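Local coordinates for protein N2b-titin isoform (Homo sapiens, PDB 1YA5) that probably anchors titin's N-terminal end in the sarcomeric Z-disc, through a pair of immunoglobulin domains that are held here in complex with telethonin, at residues A27-F32 with G61-T66; V37-D42 with Y78-T83; L12-V17 with T92-V97. All coordinates share one frame; numbering follows the deposited sequence.

Contact 1: residues A27-F32 with G61-T66; sequences AHISGF and GRAKLT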
loop_
_atom_site.group_PDB
_atom_site.type_symbol
_atom_site.label_atom_id
_atom_site.label_comp_id
_atom_site.label_asym_id
_atom_site.label_seq_id
_atom_site.Cartn_x
_atom_site.Cartn_y
_atom_site.Cartn_z
ATOM N N ALA A 27 15.362 -2.397 -13.797
ATOM C CA ALA A 27 15.368 -3.819 -14.158
ATOM C C ALA A 27 16.796 -4.306 -14.368
ATOM O O ALA A 27 17.698 -3.510 -14.631
ATOM C CB ALA A 27 14.564 -4.060 -15.422
ATOM N N HIS A 28 16.994 -5.616 -14.260
ATOM C CA HIS A 28 18.277 -6.206 -14.578
ATOM C C HIS A 28 18.126 -7.166 -15.752
ATOM O O HIS A 28 17.248 -8.030 -15.745
ATOM C CB HIS A 28 18.864 -6.904 -13.361
ATOM C CG HIS A 28 20.361 -6.872 -13.317
ATOM N ND1 HIS A 28 21.067 -5.935 -12.589
ATOM C CD2 HIS A 28 21.289 -7.663 -13.910
ATOM C CE1 HIS A 28 22.363 -6.160 -12.726
ATOM N NE2 HIS A 28 22.525 -7.203 -13.522
ATOM N N ILE A 29 18.972 -6.984 -16.764
ATOM C CA ILE A 29 18.925 -7.752 -18.000
ATOM C C ILE A 29 20.296 -8.336 -18.241
ATOM O O ILE A 29 21.299 -7.676 -17.994
ATOM C CB ILE A 29 18.673 -6.823 -19.175
ATOM C CG1 ILE A 29 17.378 -6.043 -18.970
ATOM C CG2 ILE A 29 18.630 -7.603 -20.448
ATOM C CD1 ILE A 29 17.230 -4.869 -19.909
ATOM N N SER A 30 20.361 -9.570 -18.714
ATOM C CA SER A 30 21.645 -10.106 -19.116
ATOM C C SER A 30 21.535 -10.624 -20.530
ATOM O O SER A 30 20.434 -10.845 -21.023
ATOM C CB SER A 30 22.108 -11.200 -18.170
ATOM O OG SER A 30 21.083 -12.136 -17.983
ATOM N N GLY A 31 22.675 -10.780 -21.196
ATOM C CA GLY A 31 22.685 -11.391 -22.510
ATOM C C GLY A 31 23.834 -10.905 -23.345
ATOM O O GLY A 31 24.357 -9.828 -23.103
ATOM N N PHE A 32 24.220 -11.698 -24.335
ATOM C CA PHE A 32 25.430 -11.441 -25.076
ATOM C C PHE A 32 25.176 -11.614 -26.567
ATOM O O PHE A 32 24.617 -12.618 -27.001
ATOM C CB PHE A 32 26.529 -12.390 -24.609
ATOM C CG PHE A 32 27.918 -11.837 -24.761
ATOM C CD1 PHE A 32 28.511 -11.129 -23.726
ATOM C CD2 PHE A 32 28.637 -12.042 -25.928
ATOM C CE1 PHE A 32 29.803 -10.618 -23.852
ATOM C CE2 PHE A 32 29.932 -11.547 -26.068
ATOM C CZ PHE A 32 30.520 -10.832 -25.026
ATOM N N GLY A 61 24.175 -4.162 -16.745
ATOM C CA GLY A 61 22.943 -4.932 -16.676
ATOM C C GLY A 61 21.840 -4.197 -15.948
ATOM O O GLY A 61 20.743 -4.717 -15.809
ATOM N N ARG A 62 22.147 -2.984 -15.471
ATOM C CA ARG A 62 21.211 -2.099 -14.759
ATOM C C ARG A 62 20.474 -1.204 -15.764
ATOM O O ARG A 62 21.079 -0.292 -16.323
ATOM C CB ARG A 62 21.976 -1.146 -13.815
ATOM C CG ARG A 62 22.528 -1.724 -12.498
ATOM C CD ARG A 62 24.011 -2.177 -12.616
ATOM N NE ARG A 62 25.038 -1.195 -12.212
ATOM C CZ ARG A 62 26.360 -1.453 -12.166
ATOM N NH1 ARG A 62 26.828 -2.657 -12.482
ATOM N NH2 ARG A 62 27.221 -0.506 -11.799
ATOM N N ALA A 63 19.185 -1.448 -15.989
ATOM C CA ALA A 63 18.330 -0.523 -16.731
ATOM C C ALA A 63 17.459 0.242 -15.753
ATOM O O ALA A 63 17.121 -0.269 -14.687
ATOM C CB ALA A 63 17.466 -1.258 -17.759
ATOM N N LYS A 64 17.089 1.454 -16.095
ATOM C CA LYS A 64 16.601 2.350 -15.088
ATOM C C LYS A 64 16.005 3.517 -15.809
ATOM O O LYS A 64 16.613 4.077 -16.717
ATOM C CB LYS A 64 17.761 2.797 -14.215
ATOM C CG LYS A 64 17.411 3.427 -12.886
ATOM C CD LYS A 64 18.690 4.040 -12.332
ATOM C CE LYS A 64 18.571 4.438 -10.879
ATOM N NZ LYS A 64 19.922 4.791 -10.352
ATOM N N LEU A 65 14.797 3.849 -15.423
ATOM C CA LEU A 65 14.135 5.003 -15.926
ATOM C C LEU A 65 13.592 5.698 -14.689
ATOM O O LEU A 65 12.919 5.075 -13.874
ATOM C CB LEU A 65 13.024 4.575 -16.872
ATOM C CG LEU A 65 12.176 5.678 -17.474
ATOM C CD1 LEU A 65 11.481 5.197 -18.727
ATOM C CD2 LEU A 65 11.171 6.148 -16.453
ATOM N N THR A 66 13.914 6.984 -14.544
ATOM C CA THR A 66 13.433 7.821 -13.432
ATOM C C THR A 66 12.733 9.075 -13.935
ATOM O O THR A 66 13.315 9.853 -14.700
ATOM C CB THR A 66 14.589 8.325 -12.550
ATOM O OG1 THR A 66 15.523 7.263 -12.313
ATOM C CG2 THR A 66 14.053 8.833 -11.230
#
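Strands B and E of the immunoglobulin I-set sandwich meet here, with Ala27, His28 and Ile29 pairing antiparallel against Gly61, Arg62 and Ala63. The axes of the two short strand segments come within 4.9 Å, and their directions differ by 143°. Register is set by the hydrogen-bonded pair Ala27 and Ala63: Ala27 N donates to Ala63 O and Ala63 N to Ala27 O, each at 2.9 Å. A third bond runs from Ile29 N to Gly61 O at 3.0 Å. Besides this one hydrogen bond, Gly61 O takes a weaker CA-H contact from His28, CA to O 3.1 Å.

On the Ala27 and Ala63 face, Ile29 reaches back with an extended chain (chi2 166°), setting CD1 4.2 Å from Ala63 CB. Leu80 of strand 76-84 touches all three of these side chains, which places this face in the sandwich core. On the other face the imidazole of His28 lies over the Gly61 peptide. Gly61 O sits above the ring centre, while Gly61 CA is 4.2 Å from the ring centroid and 21° off its normal. Beyond the glycine, CD of Arg62 comes to 4.3 Å from His28 CE1.

Contact 2: residues V37-D42 with Y78-T83; sequences VSWFRD and YSLKAT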
loop_
_atom_site.group_PDB
_atom_site.type_symbol
_atom_site.label_atom_id
_atom_site.label_comp_id
_atom_site.label_asym_id
_atom_site.label_seq_id
_atom_site.Cartn_x
_atom_site.Cartn_y
_atom_site.Cartn_z
ATOM N N VAL A 37 18.543 -1.784 -25.672
ATOM C CA VAL A 37 17.365 -1.607 -24.859
ATOM C C VAL A 37 16.638 -0.331 -25.211
ATOM O O VAL A 37 17.222 0.621 -25.700
ATOM C CB VAL A 37 17.715 -1.613 -23.388
ATOM C CG1 VAL A 37 18.365 -2.919 -23.032
ATOM C CG2 VAL A 37 18.641 -0.463 -23.068
ATOM N N SER A 38 15.346 -0.319 -24.950
ATOM C CA SER A 38 14.551 0.851 -25.227
ATOM C C SER A 38 13.288 0.816 -24.383
ATOM O O SER A 38 12.749 -0.239 -24.101
ATOM C CB SER A 38 14.215 0.896 -26.707
ATOM O OG SER A 38 14.221 -0.412 -27.251
ATOM N N TRP A 39 12.831 1.988 -23.974
ATOM C CA TRP A 39 11.744 2.109 -23.011
ATOM C C TRP A 39 10.534 2.660 -23.740
ATOM O O TRP A 39 10.683 3.483 -24.638
ATOM C CB TRP A 39 12.151 3.094 -21.925
ATOM C CG TRP A 39 13.156 2.604 -20.942
ATOM C CD1 TRP A 39 14.520 2.710 -21.030
ATOM C CD2 TRP A 39 12.888 1.974 -19.694
ATOM N NE1 TRP A 39 15.113 2.171 -19.914
ATOM C CE2 TRP A 39 14.129 1.714 -19.077
ATOM C CE3 TRP A 39 11.714 1.604 -19.029
ATOM C CZ2 TRP A 39 14.229 1.094 -17.835
ATOM C CZ3 TRP A 39 11.815 0.998 -17.795
ATOM C CH2 TRP A 39 13.068 0.736 -17.216
ATOM N N PHE A 40 9.347 2.214 -23.350
ATOM C CA PHE A 40 8.093 2.634 -23.975
ATOM C C PHE A 40 7.047 2.984 -22.926
ATOM O O PHE A 40 6.978 2.366 -21.858
ATOM C CB PHE A 40 7.487 1.508 -24.783
ATOM C CG PHE A 40 8.284 1.112 -25.962
ATOM C CD1 PHE A 40 9.330 0.212 -25.833
ATOM C CD2 PHE A 40 7.969 1.604 -27.217
ATOM C CE1 PHE A 40 10.057 -0.168 -26.921
ATOM C CE2 PHE A 40 8.703 1.232 -28.310
ATOM C CZ PHE A 40 9.745 0.340 -28.165
ATOM N N ARG A 41 6.201 3.951 -23.254
ATOM C CA ARG A 41 5.063 4.219 -22.412
ATOM C C ARG A 41 3.829 4.060 -23.251
ATOM O O ARG A 41 3.691 4.674 -24.292
ATOM C CB ARG A 41 5.141 5.608 -21.801
ATOM C CG ARG A 41 4.017 5.901 -20.849
ATOM C CD ARG A 41 3.870 7.384 -20.624
ATOM N NE ARG A 41 2.616 7.726 -19.956
ATOM C CZ ARG A 41 1.570 8.257 -20.574
ATOM N NH1 ARG A 41 1.610 8.499 -21.877
ATOM N NH2 ARG A 41 0.476 8.545 -19.894
ATOM N N ASP A 42 2.935 3.200 -22.794
ATOM C CA ASP A 42 1.769 2.866 -23.592
ATOM C C ASP A 42 2.151 2.648 -25.051
ATOM O O ASP A 42 1.579 3.259 -25.938
ATOM C CB ASP A 42 0.717 3.961 -23.468
ATOM C CG ASP A 42 0.085 4.004 -22.085
ATOM O OD1 ASP A 42 -0.186 2.926 -21.529
ATOM O OD2 ASP A 42 -0.158 5.100 -21.534
ATOM N N TYR A 78 4.434 1.038 -18.492
ATOM C CA TYR A 78 5.800 1.246 -18.909
ATOM C C TYR A 78 6.440 -0.086 -19.268
ATOM O O TYR A 78 6.271 -1.066 -18.546
ATOM C CB TYR A 78 6.560 1.953 -17.795
ATOM C CG TYR A 78 6.179 3.405 -17.695
ATOM C CD1 TYR A 78 4.904 3.784 -17.303
ATOM C CD2 TYR A 78 7.087 4.396 -18.033
ATOM C CE1 TYR A 78 4.545 5.118 -17.245
ATOM C CE2 TYR A 78 6.739 5.723 -17.984
ATOM C CZ TYR A 78 5.470 6.086 -17.587
ATOM O OH TYR A 78 5.142 7.425 -17.535
ATOM N N SER A 79 7.148 -0.139 -20.393
ATOM C CA SER A 79 7.806 -1.365 -20.860
ATOM C C SER A 79 9.252 -1.105 -21.124
ATOM O O SER A 79 9.645 0.013 -21.442
ATOM C CB SER A 79 7.205 -1.853 -22.170
ATOM O OG SER A 79 5.833 -2.136 -21.995
ATOM N N LEU A 80 10.031 -2.155 -21.014
ATOM C CA LEU A 80 11.425 -2.144 -21.363
ATOM C C LEU A 80 11.596 -3.277 -22.359
ATOM O O LEU A 80 11.225 -4.408 -22.065
ATOM C CB LEU A 80 12.248 -2.456 -20.121
ATOM C CG LEU A 80 13.612 -1.808 -19.894
ATOM C CD1 LEU A 80 14.273 -2.439 -18.691
ATOM C CD2 LEU A 80 14.519 -1.864 -21.111
ATOM N N LYS A 81 12.134 -2.986 -23.529
ATOM C CA LYS A 81 12.468 -4.026 -24.495
ATOM C C LYS A 81 13.971 -4.190 -24.602
ATOM O O LYS A 81 14.715 -3.213 -24.545
ATOM C CB LYS A 81 11.882 -3.723 -25.865
ATOM C CG LYS A 81 12.021 -4.839 -26.859
ATOM C CD LYS A 81 11.297 -4.480 -28.149
ATOM C CE LYS A 81 11.410 -5.563 -29.198
ATOM N NZ LYS A 81 10.869 -5.125 -30.533
ATOM N N ALA A 82 14.405 -5.444 -24.725
ATOM C CA ALA A 82 15.815 -5.782 -24.907
ATOM C C ALA A 82 15.985 -6.789 -26.041
ATOM O O ALA A 82 15.392 -7.873 -26.014
ATOM C CB ALA A 82 16.379 -6.346 -23.639
ATOM N N THR A 83 16.793 -6.437 -27.036
ATOM C CA THR A 83 17.033 -7.349 -28.149
ATOM C C THR A 83 18.527 -7.523 -28.367
ATOM O O THR A 83 19.307 -6.588 -28.194
ATOM C CB THR A 83 16.397 -6.836 -29.435
ATOM O OG1 THR A 83 17.201 -5.773 -29.928
ATOM C CG2 THR A 83 15.037 -6.245 -29.165
HETATM O O HOH W 1 4.403 0.322 -22.825
#
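Leu80 presses its branch point onto the face of the Trp39 indole: CG stands 3.5 Å from the centroid of the six-membered ring, only 9° off the normal, and CD1 reaches CZ2 at 3.6 Å. Leu80 CD2 turns instead to Val37 CB, 3.9 Å away. At the other end of the pairing, Arg41 has CG anti to its N (chi1 -176°) and crosses the face of Tyr78, CG lying 3.9 Å from the ring centroid; the guanidinium is steeply inclined to the phenol. Four backbone bonds tie these rows together, for example Phe40 N to Ser79 O at 2.9 Å. They join strands C and F of the immunoglobulin fold, with Trp39 as the characteristic core tryptophan of strand C and Leu80 where many relatives carry the strand-F disulfide cysteine. Behind Trp39 stand Ala63, Leu65 and Phe25 of the facing sheet. Tyr78 OH bonds to Asn74 O, four residues back, which is the tyrosine corner, and Phe25 stacks on its ring. Arg41 NH2 is held by Ser75 O. On the Phe40 and Ser79 face, a water bonds to Ser79 OG at 3.0 Å and weakly to Phe40 O, and Ser79 OG also bonds to Thr92 OG1.

Contact 3: residues L12-V17 with T92-V97; sequences LQSVVV and TAELLV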
loop_
_atom_site.group_PDB
_atom_site.type_symbol
_atom_site.label_atom_id
_atom_site.label_comp_id
_atom_site.label_asym_id
_atom_site.label_seq_id
_atom_site.Cartn_x
_atom_site.Cartn_y
_atom_site.Cartn_z
ATOM N N LEU A 12 10.796 -5.564 -14.389
ATOM C CA LEU A 12 10.282 -4.315 -13.846
ATOM C C LEU A 12 9.313 -4.570 -12.713
ATOM O O LEU A 12 8.726 -5.646 -12.623
ATOM C CB LEU A 12 9.554 -3.520 -14.921
ATOM C CG LEU A 12 10.340 -2.832 -16.030
ATOM C CD1 LEU A 12 9.400 -1.848 -16.728
ATOM C CD2 LEU A 12 11.566 -2.131 -15.457
ATOM N N GLN A 13 9.143 -3.581 -11.844
ATOM C CA GLN A 13 8.006 -3.585 -10.954
ATOM C C GLN A 13 7.133 -2.356 -11.137
ATOM O O GLN A 13 7.598 -1.300 -11.581
ATOM C CB GLN A 13 8.449 -3.702 -9.512
ATOM C CG GLN A 13 8.806 -5.096 -9.109
ATOM C CD GLN A 13 9.037 -5.211 -7.633
ATOM O OE1 GLN A 13 8.321 -5.931 -6.940
ATOM N NE2 GLN A 13 10.028 -4.487 -7.131
ATOM N N SER A 14 5.861 -2.519 -10.790
ATOM C CA SER A 14 4.888 -1.443 -10.839
ATOM C C SER A 14 5.184 -0.439 -9.735
ATOM O O SER A 14 5.890 -0.731 -8.765
ATOM C CB SER A 14 3.449 -1.983 -10.742
ATOM O OG SER A 14 3.149 -2.915 -11.784
ATOM N N VAL A 15 4.665 0.767 -9.894
ATOM C CA VAL A 15 5.162 1.870 -9.098
ATOM C C VAL A 15 4.001 2.790 -8.843
ATOM O O VAL A 15 3.363 3.296 -9.776
ATOM C CB VAL A 15 6.257 2.625 -9.866
ATOM C CG1 VAL A 15 6.489 3.939 -9.267
ATOM C CG2 VAL A 15 7.540 1.825 -9.911
ATOM N N VAL A 16 3.707 2.982 -7.572
ATOM C CA VAL A 16 2.669 3.891 -7.152
ATOM C C VAL A 16 3.384 5.037 -6.484
ATOM O O VAL A 16 4.135 4.841 -5.526
ATOM C CB VAL A 16 1.752 3.230 -6.135
ATOM C CG1 VAL A 16 1.326 4.236 -5.088
ATOM C CG2 VAL A 16 0.530 2.644 -6.825
ATOM N N VAL A 17 3.162 6.243 -6.992
ATOM C CA VAL A 17 3.863 7.391 -6.475
ATOM C C VAL A 17 2.910 8.551 -6.238
ATOM O O VAL A 17 1.870 8.653 -6.878
ATOM C CB VAL A 17 4.938 7.819 -7.460
ATOM C CG1 VAL A 17 4.314 8.606 -8.599
ATOM C CG2 VAL A 17 6.037 8.610 -6.755
ATOM N N THR A 92 7.057 -5.350 -18.614
ATOM C CA THR A 92 6.039 -4.317 -18.599
ATOM C C THR A 92 5.492 -4.202 -17.194
ATOM O O THR A 92 5.304 -5.200 -16.524
ATOM C CB THR A 92 4.914 -4.686 -19.534
ATOM O OG1 THR A 92 5.414 -4.692 -20.870
ATOM C CG2 THR A 92 3.792 -3.672 -19.440
ATOM N N ALA A 93 5.247 -2.974 -16.766
ATOM C CA ALA A 93 4.856 -2.657 -15.399
ATOM C C ALA A 93 4.032 -1.367 -15.475
ATOM O O ALA A 93 4.171 -0.619 -16.443
ATOM C CB ALA A 93 6.105 -2.447 -14.540
ATOM N N GLU A 94 3.187 -1.095 -14.480
ATOM C CA GLU A 94 2.431 0.177 -14.448
ATOM C C GLU A 94 2.957 1.275 -13.497
ATOM O O GLU A 94 3.591 1.004 -12.460
ATOM C CB GLU A 94 0.943 -0.072 -14.188
ATOM C CG GLU A 94 0.464 -1.409 -14.654
ATOM C CD GLU A 94 -1.007 -1.403 -15.028
ATOM O OE1 GLU A 94 -1.422 -0.416 -15.685
ATOM O OE2 GLU A 94 -1.743 -2.384 -14.681
ATOM N N LEU A 95 2.660 2.520 -13.852
ATOM C CA LEU A 95 2.841 3.654 -12.941
ATOM C C LEU A 95 1.487 4.207 -12.577
ATOM O O LEU A 95 0.687 4.524 -13.456
ATOM C CB LEU A 95 3.655 4.741 -13.605
ATOM C CG LEU A 95 3.938 5.976 -12.784
ATOM C CD1 LEU A 95 4.459 5.647 -11.418
ATOM C CD2 LEU A 95 4.930 6.796 -13.534
ATOM N N LEU A 96 1.217 4.290 -11.281
ATOM C CA LEU A 96 0.030 4.946 -10.808
ATOM C C LEU A 96 0.466 6.129 -10.017
ATOM O O LEU A 96 1.137 6.005 -9.009
ATOM C CB LEU A 96 -0.792 4.019 -9.935
ATOM C CG LEU A 96 -2.216 4.507 -9.642
ATOM C CD1 LEU A 96 -2.958 4.927 -10.906
ATOM C CD2 LEU A 96 -2.990 3.455 -8.919
ATOM N N VAL A 97 0.139 7.297 -10.527
ATOM C CA VAL A 97 0.389 8.526 -9.819
ATOM C C VAL A 97 -0.870 8.951 -9.076
ATOM O O VAL A 97 -2.000 8.895 -9.601
ATOM C CB VAL A 97 0.766 9.630 -10.771
ATOM C CG1 VAL A 97 0.816 10.956 -10.030
ATOM C CG2 VAL A 97 2.066 9.307 -11.463
#
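Val16 and Leu96 lie side by side and point the same way, CG2 of the valine 3.6 Å from CB of the leucine, while on the other face of the sheet Val15 and Val17 meet Leu95 and Val97. There Leu95 slants across Val15: its CG is anti to N (chi1 -180°) and chi2 of 49° swings CD1 back over the neighbouring strand, to 3.4 Å from Val15 CG1. The same methyl also borders Val17 CG1, at 4.1 Å, and so touches both valines. Val17 and Val97 stand alongside each other, CG1 to CG2 3.7 Å. Farther toward the start of the segments, Leu12 CB closes on Ala93 CB at 3.6 Å.

The register is parallel, and the axes of the short strand segments diverge by just 10°. This is the pairing of strand A' with strand G, as expected for an I-set domain. Val15 N to Glu94 O (2.8 Å), Leu96 N to Val15 O and Val17 N to Leu96 O form the zigzag of parallel strands. Before the strand proper, Ser14 OG accepts the N-H of Glu94 at 3.3 Å, a side chain doing the work of a backbone carbonyl.

Phe25 of the facing sheet packs on Val15, Ala93 and Leu95. On the Val16 side lies the telethonin chain: its Ser8 bonds to Ser14 OG and its Ser7 N to Glu94 OE2, while its Leu60 packs on Val16. The core face is thus apolar, whereas the partner's face mixes Val16 and Leu96 with the polar groups of Ser14 and Glu94, Ser14 OG being bonded to both strand G and telethonin.

How the contacts relate
Contact 1 belongs to one sheet of the sandwich; contacts 2 and 3 share the other. The centres of contacts 1 and 2 are about 11 Å apart, and the sheets meet between them: Ala63 CB is 3.5 Å from Leu80 CD1, and Leu65 CD1 is 3.6 Å from Trp39 CE3. Contact 3, centred about 16 Å from contact 1 and 14 Å from contact 2, reaches both through Leu12, whose CD2 lies 3.6 Å from Ala27 CB and 3.7 Å from Trp39 CH2. Strands F and G are joined by a probable Tyr78 N to Ala93 O bond. Along the chain, contact 3 encloses the other two. Telethonin touches contact 3 but neither contact 1 nor contact 2.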